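Lipase (PDB 5MAL) hydrolyses triacylglycerols, p-nitrophenyl and naphthyl esters and palmitoyl-CoA as a secreted serine esterase of the GDSL family, preferring medium-length acyl chains. Local coordinates at residues G8-S12 with Y141-Y145; N48-C52 with Q64-V68; R109-Q113 with A165-I170. All coordinates share one frame; numbering follows the deposited sequence.

Interaction 1: residues G8-S12 with Y141-Y145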
ATOM      1  N   GLY A   8       1.037  -2.746  -7.815  1.00  6.83           N
ATOM      2  CA  GLY A   8       1.052  -1.683  -6.842  1.00  8.57           C
ATOM      3  C   GLY A   8       2.411  -1.151  -6.489  1.00 10.78           C
ATOM      4  O   GLY A   8       3.370  -1.292  -7.263  1.00  8.53           O
ATOM      5  N   ASP A   9       2.478  -0.527  -5.312  1.00  8.38           N
ATOM      6  CA  ASP A   9       3.680   0.159  -4.874  1.00  8.77           C
ATOM      7  C   ASP A   9       4.387  -0.663  -3.823  1.00  7.70           C
ATOM      8  O   ASP A   9       4.263  -1.875  -3.806  1.00  8.54           O
ATOM      9  CB  ASP A   9       3.360   1.551  -4.348  1.00  8.73           C
ATOM     10  CG  ASP A   9       2.285   1.548  -3.281  1.00  8.49           C
ATOM     11  OD1 ASP A   9       2.085   0.513  -2.602  1.00  9.55           O
ATOM     12  OD2 ASP A   9       1.649   2.604  -3.111  1.00 11.91           O
ATOM     13  N   SER A  10       5.112   0.008  -2.940  1.00  7.46           N
ATOM     14  CA  SER A  10       6.014  -0.670  -2.035  1.00  8.35           C
ATOM     15  C   SER A  10       5.256  -1.405  -0.939  1.00  9.16           C
ATOM     16  O   SER A  10       5.801  -2.306  -0.306  1.00  8.64           O
ATOM     17  CB  SER A  10       6.975   0.337  -1.429  1.00  9.33           C
ATOM     18  OG  SER A  10       6.241   1.465  -0.996  1.00 14.15           O
ATOM     19  N   TYR A  11       4.013  -1.003  -0.686  1.00  7.43           N
ATOM     20  CA  TYR A  11       3.236  -1.700   0.349  1.00  6.17           C
ATOM     21  C   TYR A  11       2.799  -3.057  -0.165  1.00  7.57           C
ATOM     22  O   TYR A  11       2.447  -3.947   0.617  1.00  7.67           O
ATOM     23  CB  TYR A  11       2.035  -0.875   0.803  1.00  6.34           C
ATOM     24  CG  TYR A  11       2.489   0.280   1.650  1.00 11.07           C
ATOM     25  CD1 TYR A  11       3.109   1.369   1.066  1.00 14.63           C
ATOM     26  CD2 TYR A  11       2.363   0.256   3.032  1.00 10.09           C
ATOM     27  CE1 TYR A  11       3.568   2.411   1.820  1.00 13.85           C
ATOM     28  CE2 TYR A  11       2.833   1.310   3.804  1.00  8.61           C
ATOM     29  CZ  TYR A  11       3.437   2.380   3.179  1.00 12.97           C
ATOM     30  OH  TYR A  11       3.900   3.452   3.906  1.00 15.01           O
ATOM     31  N   SER A  12       2.809  -3.208  -1.484  1.00  6.47           N
ATOM     32  CA  SER A  12       2.450  -4.484  -2.081  1.00  6.49           C
ATOM     33  C   SER A  12       3.701  -5.259  -2.417  1.00  5.63           C
ATOM     34  O   SER A  12       3.719  -6.476  -2.294  1.00  8.69           O
ATOM     35  CB  SER A  12       1.601  -4.308  -3.340  1.00  7.36           C
ATOM     36  OG  SER A  12       0.317  -3.831  -2.994  1.00  8.06           O
ATOM     37  N   TYR A 141      -4.093   1.546   2.932  1.00 10.38           N
ATOM     38  CA  TYR A 141      -2.878   1.767   3.700  1.00  8.08           C
ATOM     39  C   TYR A 141      -3.261   1.823   5.160  1.00  8.18           C
ATOM     40  O   TYR A 141      -4.391   2.158   5.497  1.00 10.72           O
ATOM     41  CB  TYR A 141      -2.183   3.063   3.279  1.00  9.14           C
ATOM     42  CG  TYR A 141      -1.777   3.102   1.833  1.00  7.26           C
ATOM     43  CD1 TYR A 141      -0.536   2.644   1.432  1.00 12.07           C
ATOM     44  CD2 TYR A 141      -2.647   3.595   0.861  1.00  8.68           C
ATOM     45  CE1 TYR A 141      -0.156   2.672   0.093  1.00 11.67           C
ATOM     46  CE2 TYR A 141      -2.282   3.632  -0.474  1.00  7.65           C
ATOM     47  CZ  TYR A 141      -1.038   3.181  -0.856  1.00  8.64           C
ATOM     48  OH  TYR A 141      -0.654   3.207  -2.174  1.00 10.29           O
ATOM     49  N   PRO A 142      -2.321   1.491   6.051  1.00 11.26           N
ATOM     50  CA  PRO A 142      -2.687   1.571   7.462  1.00 11.34           C
ATOM     51  C   PRO A 142      -2.521   2.999   7.948  1.00  9.02           C
ATOM     52  O   PRO A 142      -1.653   3.700   7.425  1.00 11.56           O
ATOM     53  CB  PRO A 142      -1.678   0.631   8.135  1.00  9.73           C
ATOM     54  CG  PRO A 142      -0.441   0.767   7.282  1.00  8.87           C
ATOM     55  CD  PRO A 142      -0.961   0.957   5.850  1.00  9.96           C
ATOM     56  N   ARG A 143      -3.352   3.435   8.885  1.00 10.99           N
ATOM     57  CA  ARG A 143      -3.005   4.609   9.671  1.00  8.20           C
ATOM     58  C   ARG A 143      -1.662   4.305  10.306  1.00  9.93           C
ATOM     59  O   ARG A 143      -1.462   3.208  10.840  1.00 13.47           O
ATOM     60  CB  ARG A 143      -4.069   4.912  10.734  1.00 10.70           C
ATOM     61  CG  ARG A 143      -5.258   5.700  10.229  1.00 13.67           C
ATOM     62  CD  ARG A 143      -6.191   6.023  11.379  1.00 18.94           C
ATOM     63  NE  ARG A 143      -6.636   4.794  12.014  1.00 17.19           N
ATOM     64  CZ  ARG A 143      -7.796   4.203  11.766  1.00 19.68           C
ATOM     65  NH1 ARG A 143      -8.649   4.751  10.907  1.00 20.25           N
ATOM     66  NH2 ARG A 143      -8.108   3.074  12.394  1.00 23.72           N
ATOM     67  N   PHE A 144      -0.734   5.252  10.242  1.00  6.84           N
ATOM     68  CA  PHE A 144       0.625   4.986  10.687  1.00 11.34           C
ATOM     69  C   PHE A 144       0.785   4.993  12.208  1.00 10.46           C
ATOM     70  O   PHE A 144       1.697   4.360  12.733  1.00  8.70           O
ATOM     71  CB  PHE A 144       1.599   6.002  10.099  1.00 11.75           C
ATOM     72  CG  PHE A 144       1.926   5.788   8.641  1.00 16.51           C
ATOM     73  CD1 PHE A 144       1.621   4.605   7.997  1.00 15.64           C
ATOM     74  CD2 PHE A 144       2.580   6.783   7.925  1.00 21.44           C
ATOM     75  CE1 PHE A 144       1.932   4.418   6.661  1.00 16.50           C
ATOM     76  CE2 PHE A 144       2.892   6.613   6.580  1.00 21.00           C
ATOM     77  CZ  PHE A 144       2.563   5.424   5.948  1.00 23.32           C
ATOM     78  N   TYR A 145      -0.074   5.736  12.907  1.00 10.13           N
ATOM     79  CA  TYR A 145       0.143   6.012  14.325  1.00 11.08           C
ATOM     80  C   TYR A 145      -1.031   5.672  15.220  1.00 10.03           C
ATOM     81  O   TYR A 145      -2.194   5.854  14.840  1.00 14.38           O
ATOM     82  CB  TYR A 145       0.484   7.499  14.515  1.00  9.19           C
ATOM     83  CG  TYR A 145       1.823   7.842  13.957  1.00  8.39           C
ATOM     84  CD1 TYR A 145       2.975   7.495  14.643  1.00  8.33           C
ATOM     85  CD2 TYR A 145       1.951   8.498  12.732  1.00 10.20           C
ATOM     86  CE1 TYR A 145       4.218   7.781  14.141  1.00  7.33           C
ATOM     87  CE2 TYR A 145       3.203   8.796  12.220  1.00  9.92           C
ATOM     88  CZ  TYR A 145       4.333   8.431  12.932  1.00 13.30           C
ATOM     89  OH  TYR A 145       5.603   8.703  12.467  1.00 14.39           O
TER

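Interaction 2: residues N48-C52 with Q64-V68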
ATOM      1  N   ASN A  48       2.004 -13.603 -11.004  1.00 11.94           N
ATOM      2  CA  ASN A  48       2.655 -12.513 -11.705  1.00 11.24           C
ATOM      3  C   ASN A  48       2.747 -11.276 -10.822  1.00 12.16           C
ATOM      4  O   ASN A  48       1.773 -10.545 -10.636  1.00  9.95           O
ATOM      5  CB  ASN A  48       1.924 -12.207 -13.014  1.00 11.52           C
ATOM      6  CG  ASN A  48       2.364 -13.129 -14.144  1.00 14.60           C
ATOM      7  OD1 ASN A  48       3.506 -13.065 -14.607  1.00 22.94           O
ATOM      8  ND2 ASN A  48       1.473 -13.991 -14.577  1.00 17.23           N
ATOM      9  N   PHE A  49       3.944 -11.060 -10.291  1.00  7.63           N
ATOM     10  CA  PHE A  49       4.160 -10.065  -9.261  1.00  7.55           C
ATOM     11  C   PHE A  49       4.851  -8.875  -9.881  1.00 10.41           C
ATOM     12  O   PHE A  49       6.059  -8.929 -10.121  1.00 10.86           O
ATOM     13  CB  PHE A  49       5.001 -10.697  -8.150  1.00  9.00           C
ATOM     14  CG  PHE A  49       5.027  -9.935  -6.852  1.00  8.30           C
ATOM     15  CD1 PHE A  49       4.176  -8.862  -6.612  1.00  7.68           C
ATOM     16  CD2 PHE A  49       5.862 -10.372  -5.828  1.00  9.09           C
ATOM     17  CE1 PHE A  49       4.200  -8.186  -5.380  1.00  8.95           C
ATOM     18  CE2 PHE A  49       5.883  -9.727  -4.593  1.00  9.34           C
ATOM     19  CZ  PHE A  49       5.048  -8.633  -4.366  1.00  7.67           C
ATOM     20  N   THR A  50       4.095  -7.817 -10.154  1.00  7.85           N
ATOM     21  CA  THR A  50       4.651  -6.669 -10.860  1.00 10.18           C
ATOM     22  C   THR A  50       4.653  -5.402 -10.001  1.00 12.56           C
ATOM     23  O   THR A  50       5.099  -4.346 -10.440  1.00 11.19           O
ATOM     24  CB  THR A  50       3.888  -6.394 -12.171  1.00 12.67           C
ATOM     25  OG1 THR A  50       2.503  -6.181 -11.885  1.00  9.39           O
ATOM     26  CG2 THR A  50       4.033  -7.572 -13.112  1.00 13.36           C
ATOM     27  N   ALA A  51       4.153  -5.507  -8.776  1.00 10.29           N
ATOM     28  CA  ALA A  51       4.215  -4.393  -7.841  1.00 10.01           C
ATOM     29  C   ALA A  51       5.649  -3.897  -7.727  1.00  9.16           C
ATOM     30  O   ALA A  51       6.592  -4.672  -7.879  1.00 10.01           O
ATOM     31  CB  ALA A  51       3.680  -4.814  -6.463  1.00  8.57           C
ATOM     32  N   CYS A  52       5.822  -2.617  -7.448  1.00 10.02           N
ATOM     33  CA  CYS A  52       7.154  -2.049  -7.529  1.00 16.23           C
ATOM     34  C   CYS A  52       7.304  -0.861  -6.608  1.00 10.57           C
ATOM     35  O   CYS A  52       6.490   0.049  -6.611  1.00 11.78           O
ATOM     36  CB  CYS A  52       7.460  -1.649  -8.978  1.00 16.86           C
ATOM     37  SG  CYS A  52       9.215  -1.363  -9.322  1.00 18.89           S
ATOM     38  N   GLN A  64       3.343  -2.264 -15.220  1.00 13.99           N
ATOM     39  CA  GLN A  64       2.829  -3.334 -14.345  1.00 12.78           C
ATOM     40  C   GLN A  64       1.642  -4.145 -14.857  1.00 14.72           C
ATOM     41  O   GLN A  64       1.383  -5.243 -14.359  1.00 11.88           O
ATOM     42  CB  GLN A  64       2.428  -2.748 -12.993  1.00 11.53           C
ATOM     43  CG  GLN A  64       3.551  -2.025 -12.258  1.00 13.50           C
ATOM     44  CD  GLN A  64       3.170  -1.756 -10.822  1.00 12.74           C
ATOM     45  OE1 GLN A  64       2.141  -2.250 -10.354  1.00 11.93           O
ATOM     46  NE2 GLN A  64       3.993  -0.989 -10.110  1.00  9.81           N
ATOM     47  N   LEU A  65       0.898  -3.615 -15.817  1.00 16.29           N
ATOM     48  CA  LEU A  65      -0.327  -4.300 -16.220  1.00 11.91           C
ATOM     49  C   LEU A  65      -0.094  -5.382 -17.269  1.00 11.85           C
ATOM     50  O   LEU A  65      -1.030  -6.079 -17.660  1.00 16.35           O
ATOM     51  CB  LEU A  65      -1.350  -3.294 -16.733  1.00 11.53           C
ATOM     52  CG  LEU A  65      -1.850  -2.283 -15.701  1.00 14.68           C
ATOM     53  CD1 LEU A  65      -2.710  -1.244 -16.375  1.00 19.38           C
ATOM     54  CD2 LEU A  65      -2.622  -2.972 -14.576  1.00 15.50           C
ATOM     55  N   THR A  66       1.150  -5.541 -17.710  1.00 13.96           N
ATOM     56  CA  THR A  66       1.466  -6.482 -18.785  1.00 14.80           C
ATOM     57  C   THR A  66       0.848  -7.892 -18.625  1.00 19.86           C
ATOM     58  O   THR A  66       0.256  -8.410 -19.577  1.00 15.46           O
ATOM     59  CB  THR A  66       2.991  -6.600 -18.968  1.00 19.02           C
ATOM     60  OG1 THR A  66       3.513  -5.312 -19.322  1.00 26.18           O
ATOM     61  CG2 THR A  66       3.339  -7.601 -20.051  1.00 19.67           C
ATOM     62  N   PRO A  67       0.941  -8.503 -17.426  1.00 12.77           N
ATOM     63  CA  PRO A  67       0.363  -9.848 -17.297  1.00 10.03           C
ATOM     64  C   PRO A  67      -1.124  -9.879 -16.948  1.00 13.96           C
ATOM     65  O   PRO A  67      -1.673 -10.956 -16.685  1.00 12.91           O
ATOM     66  CB  PRO A  67       1.186 -10.459 -16.156  1.00 11.16           C
ATOM     67  CG  PRO A  67       1.498  -9.293 -15.283  1.00 11.73           C
ATOM     68  CD  PRO A  67       1.660  -8.097 -16.201  1.00 13.76           C
ATOM     69  N   VAL A  68      -1.766  -8.718 -16.923  1.00 10.71           N
ATOM     70  CA  VAL A  68      -3.188  -8.655 -16.624  1.00 10.56           C
ATOM     71  C   VAL A  68      -3.957  -8.878 -17.914  1.00 11.12           C
ATOM     72  O   VAL A  68      -3.840  -8.094 -18.843  1.00 12.29           O
ATOM     73  CB  VAL A  68      -3.584  -7.306 -16.012  1.00 10.16           C
ATOM     74  CG1 VAL A  68      -5.077  -7.247 -15.780  1.00 13.37           C
ATOM     75  CG2 VAL A  68      -2.815  -7.090 -14.713  1.00  9.99           C
TER

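Interaction 3: residues R109-Q113 with A165-I170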
ATOM      1  N   ARG A 109      -2.813  15.724   1.228  1.00 12.72           N
ATOM      2  CA  ARG A 109      -4.219  15.415   1.447  1.00 12.38           C
ATOM      3  C   ARG A 109      -5.087  16.077   0.389  1.00 17.64           C
ATOM      4  O   ARG A 109      -6.109  15.524  -0.009  1.00 17.47           O
ATOM      5  CB  ARG A 109      -4.664  15.847   2.840  1.00 19.81           C
ATOM      6  CG  ARG A 109      -4.086  14.972   3.938  1.00 18.27           C
ATOM      7  CD  ARG A 109      -4.628  15.392   5.275  1.00 17.31           C
ATOM      8  NE  ARG A 109      -6.047  15.083   5.364  1.00 16.96           N
ATOM      9  CZ  ARG A 109      -6.859  15.571   6.293  1.00 23.21           C
ATOM     10  NH1 ARG A 109      -6.390  16.410   7.212  1.00 18.43           N
ATOM     11  NH2 ARG A 109      -8.136  15.221   6.297  1.00 16.04           N
ATOM     12  N   ALA A 110      -4.679  17.257  -0.066  1.00 17.72           N
ATOM     13  CA  ALA A 110      -5.386  17.898  -1.170  1.00 18.86           C
ATOM     14  C   ALA A 110      -5.290  17.008  -2.401  1.00 18.54           C
ATOM     15  O   ALA A 110      -6.268  16.843  -3.128  1.00 18.29           O
ATOM     16  CB  ALA A 110      -4.818  19.272  -1.455  1.00 17.88           C
ATOM     17  N   TYR A 111      -4.112  16.424  -2.615  1.00 16.21           N
ATOM     18  CA  TYR A 111      -3.895  15.536  -3.749  1.00 15.51           C
ATOM     19  C   TYR A 111      -4.807  14.334  -3.675  1.00 16.37           C
ATOM     20  O   TYR A 111      -5.502  14.000  -4.635  1.00 15.67           O
ATOM     21  CB  TYR A 111      -2.449  15.057  -3.818  1.00 17.72           C
ATOM     22  CG  TYR A 111      -2.131  14.406  -5.146  1.00 17.06           C
ATOM     23  CD1 TYR A 111      -2.528  13.098  -5.423  1.00 14.65           C
ATOM     24  CD2 TYR A 111      -1.448  15.106  -6.127  1.00 17.73           C
ATOM     25  CE1 TYR A 111      -2.245  12.509  -6.644  1.00 15.47           C
ATOM     26  CE2 TYR A 111      -1.154  14.521  -7.345  1.00 12.46           C
ATOM     27  CZ  TYR A 111      -1.561  13.232  -7.602  1.00 15.29           C
ATOM     28  OH  TYR A 111      -1.267  12.673  -8.827  1.00 22.88           O
ATOM     29  N   ILE A 112      -4.768  13.670  -2.528  1.00 13.21           N
ATOM     30  CA  ILE A 112      -5.602  12.510  -2.278  1.00 14.32           C
ATOM     31  C   ILE A 112      -7.072  12.775  -2.540  1.00 15.88           C
ATOM     32  O   ILE A 112      -7.743  11.992  -3.214  1.00 13.60           O
ATOM     33  CB  ILE A 112      -5.450  12.049  -0.841  1.00 11.54           C
ATOM     34  CG1 ILE A 112      -4.037  11.502  -0.621  1.00 13.36           C
ATOM     35  CG2 ILE A 112      -6.512  11.027  -0.504  1.00 13.77           C
ATOM     36  CD1 ILE A 112      -3.617  11.454   0.840  1.00 10.46           C
ATOM     37  N   GLN A 113      -7.577  13.878  -1.994  1.00 15.00           N
ATOM     38  CA  GLN A 113      -9.004  14.151  -2.050  1.00 15.70           C
ATOM     39  C   GLN A 113      -9.446  14.567  -3.454  1.00 18.64           C
ATOM     40  O   GLN A 113     -10.547  14.235  -3.891  1.00 20.79           O
ATOM     41  CB  GLN A 113      -9.368  15.241  -1.039  1.00 14.77           C
ATOM     42  CG  GLN A 113      -9.038  14.863   0.410  1.00 24.03           C
ATOM     43  CD  GLN A 113      -9.225  16.012   1.393  1.00 31.93           C
ATOM     44  OE1 GLN A 113      -9.775  17.061   1.049  1.00 38.13           O
ATOM     45  NE2 GLN A 113      -8.765  15.818   2.627  1.00 26.05           N
ATOM     46  N   ALA A 165      -4.705  11.151   9.219  1.00 10.65           N
ATOM     47  CA  ALA A 165      -5.811  11.717   8.463  1.00 10.41           C
ATOM     48  C   ALA A 165      -5.609  11.518   6.967  1.00 11.13           C
ATOM     49  O   ALA A 165      -6.567  11.250   6.243  1.00 11.58           O
ATOM     50  CB  ALA A 165      -5.978  13.204   8.796  1.00 10.96           C
ATOM     51  N   ALA A 166      -4.366  11.669   6.516  1.00 11.12           N
ATOM     52  CA  ALA A 166      -3.995  11.397   5.133  1.00 12.81           C
ATOM     53  C   ALA A 166      -4.316   9.952   4.790  1.00 11.63           C
ATOM     54  O   ALA A 166      -4.867   9.669   3.742  1.00 10.33           O
ATOM     55  CB  ALA A 166      -2.519  11.681   4.904  1.00 13.66           C
ATOM     56  N   ALA A 167      -3.956   9.036   5.681  1.00  9.55           N
ATOM     57  CA  ALA A 167      -4.299   7.630   5.490  1.00 12.72           C
ATOM     58  C   ALA A 167      -5.808   7.462   5.424  1.00 12.71           C
ATOM     59  O   ALA A 167      -6.328   6.794   4.528  1.00 12.52           O
ATOM     60  CB  ALA A 167      -3.731   6.787   6.613  1.00  9.42           C
ATOM     61  N   ASP A 168      -6.510   8.068   6.381  1.00 12.29           N
ATOM     62  CA  ASP A 168      -7.963   8.004   6.395  1.00 12.54           C
ATOM     63  C   ASP A 168      -8.521   8.515   5.073  1.00 12.25           C
ATOM     64  O   ASP A 168      -9.394   7.882   4.469  1.00 11.79           O
ATOM     65  CB  ASP A 168      -8.538   8.808   7.564  1.00 14.27           C
ATOM     66  CG  ASP A 168      -8.340   8.122   8.901  1.00 14.08           C
ATOM     67  OD1 ASP A 168      -7.867   6.971   8.910  1.00 13.35           O
ATOM     68  OD2 ASP A 168      -8.680   8.733   9.941  1.00 16.96           O
ATOM     69  N   ASP A 169      -7.982   9.641   4.609  1.00 11.43           N
ATOM     70  CA  ASP A 169      -8.413  10.235   3.337  1.00 12.35           C
ATOM     71  C   ASP A 169      -8.192   9.262   2.200  1.00 10.68           C
ATOM     72  O   ASP A 169      -9.097   9.037   1.399  1.00 10.26           O
ATOM     73  CB  ASP A 169      -7.663  11.534   3.027  1.00 12.59           C
ATOM     74  CG  ASP A 169      -8.165  12.727   3.839  1.00 14.34           C
ATOM     75  OD1 ASP A 169      -9.070  12.570   4.681  1.00 14.95           O
ATOM     76  OD2 ASP A 169      -7.631  13.829   3.635  1.00 15.07           O
ATOM     77  N   ILE A 170      -6.992   8.687   2.116  1.00 10.09           N
ATOM     78  CA  ILE A 170      -6.683   7.874   0.950  1.00  9.64           C
ATOM     79  C   ILE A 170      -7.509   6.606   0.973  1.00 10.23           C
ATOM     80  O   ILE A 170      -7.929   6.136  -0.094  1.00 13.61           O
ATOM     81  CB  ILE A 170      -5.166   7.554   0.814  1.00 12.85           C
ATOM     82  CG1 ILE A 170      -4.846   7.155  -0.629  1.00 11.27           C
ATOM     83  CG2 ILE A 170      -4.694   6.506   1.812  1.00  9.62           C
ATOM     84  CD1 ILE A 170      -3.386   7.258  -0.965  1.00 13.66           C
TER

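Interaction 1: residues G8-S12 with Y141-Y145
Tyr-141 OH donates a short hydrogen bond of 2.6 Å to Asp-9 OD2, meeting the syn side of the carboxylate only 17° out of its plane. Asp-9 precedes the nucleophile Ser-10 in the family's GDSL signature and occupies the N-cap of the helix that starts there: its other oxygen, OD1, accepts from Tyr-11 N at 3.1 Å, and Thr-78 binds it too. Asp-9 can reach back to that N-H because its CG sits between the backbone N and the carbonyl carbon, chi1 53°. A tyrosine suits position 141, since its long ring carries a hydroxyl to this buried acid while the ring itself stays in apolar surroundings. That ring turns its edge to the face of Tyr-11 in a T-shaped stack, planes at 86°, with Tyr-141 CD1 standing over the centre of the Tyr-11 ring. Farther out, Tyr-11 OH approaches Phe-144 CZ to 3.1 Å, and Pro-142 CD touches Tyr-11 CE2 at 4.3 Å. The side chain of Tyr-11 also lies close to the inferred active-site residue His-216. With both carboxylate oxygens engaged, Asp-9 is probably held in one rotation, which would steady the helix start that carries Ser-10.

Interaction 2: residues N48-C52 with Q64-V68
Thr-50 and Gln-64 approach to 5.2 Å between their CA atoms, and Asn-48 and Pro-67 to 6.6 Å, so the two segments pass in opposite directions as the chain enters a beta-alpha-beta crossover and as it leaves the crossover's helix. In this parallel sheet of the SGNH fold the chain leaves edge strand 46-49, runs through helix 57-64, and returns to strand 74-78 beyond strand 3-8; a type I turn from Leu-65 to Val-68 lies on the way.

Thr-50 is the link between the segments. Its chi1 of 58° sets OG1 over its own backbone, facing Gln-64, and turns CG2 toward Pro-67. OG1 donates to Gln-64 O at 2.9 Å, arriving in the carbonyl plane on a lone pair, whereas CG2 meets Pro-67 CG tip to tip at 3.8 Å. Threonine suits the place because one branch serves a polar partner and the other an apolar one. Proline, compact and rigid within the turn, offers the matching hydrocarbon surface, and Asn-48 slides past it the other way, with CG 3.5 Å from Pro-67 CB. Nearby, Cys-52 is anchored by its disulfide to Cys-27.

Gln-64 sends its extended chain (chi2 -167°) alongside the 50-52 backbone. Its carboxamide has its main polar partner elsewhere: OE1 accepts from the backbone N of Gly-8, which directly precedes Asp-9, so this side chain joins the crossover to the residue just before the helix cap. A glutamine is long enough to span that distance. Against the 50-52 segment the amide makes van der Waals contact: NE2 comes within 3.7 Å of Cys-52 CB, and Thr-50 O lies 3.3 Å from Gln-64 CD.

Interaction 3: residues R109-Q113 with A165-I170
Arg-109 reaches from helix 98-130 across to helix 159-180 and keeps close to Asp-169 OD2 along almost its whole length. Its CB and CG pass that carboxylate, and CG also rests 3.8 Å from Ala-166 CB, where a small alanine lets the arginine chain lie close. CD runs past the backbone N of Ala-166, and a bend at chi3 (68°) turns the guanidinium toward Asp-169. NE then donates to Asp-169 OD2 at 2.7 Å, the core of a salt bridge to which NH2 adds only weak bonds with both oxygens. The acid lies at the guanidinium edge, while Ala-165 CB sits over one face, 3.6 Å from Arg-109 CZ.

Gln-113, one turn farther along, donates from NE2 to Asp-169 OD2, which lies in the Gln-113 amide plane, with an N-H...O angle of 163°. The Gln-113 NE2 to Asp-169 OD2 separation of 2.5 Å is unusually short, so its exact value is doubtful. The two donors come to OD2 from opposite faces of the carboxylate plane.

On the buried side of the contact, Ile-112 presses CG2 to 3.5 Å from Ile-170 CA, and its CD1 lies 3.6 Å from Ala-166 O; the branched isoleucine thus fills both directions. Phe-86 of helix 86-96 touches both Ile-112 and Ala-166. The short helix segments run nearly parallel, at 11°, with axes 9.2 Å apart.

Losing the guanidinium to a leucine here would probably leave the charge of Asp-169 without its ionic mate and Ala-165 CB without its flat cover. Pairing with both an arginine and an amide implies that Asp-169 is probably ionised and restrained from turning, so that charge at the partly exposed side and hydrocarbon on the buried one join the two helices.

Overall arrangement
From the N terminus, strand 3-8 leads into 8-12, the first half of interaction 1, whose loop closes much later at 141-145. Nested inside that loop, interaction 2 closes the short excursion through helix 57-64, from edge strand 46-49 to the approach of strand 74-78. Interaction 3 opens at 109-113, still within the loop of interaction 1, but closes at 165-170, so these two cross. Interactions 1 and 2 meet through backbone pairing of Gly-8 with Cys-52; interactions 1 and 3 meet where Tyr-141 packs on Ile-170 and Arg-143 bridges to Asp-168. Interactions 2 and 3 lie on opposite sides of the chain's centre, their own centres about 26 Å apart, with the nucleophile region between them.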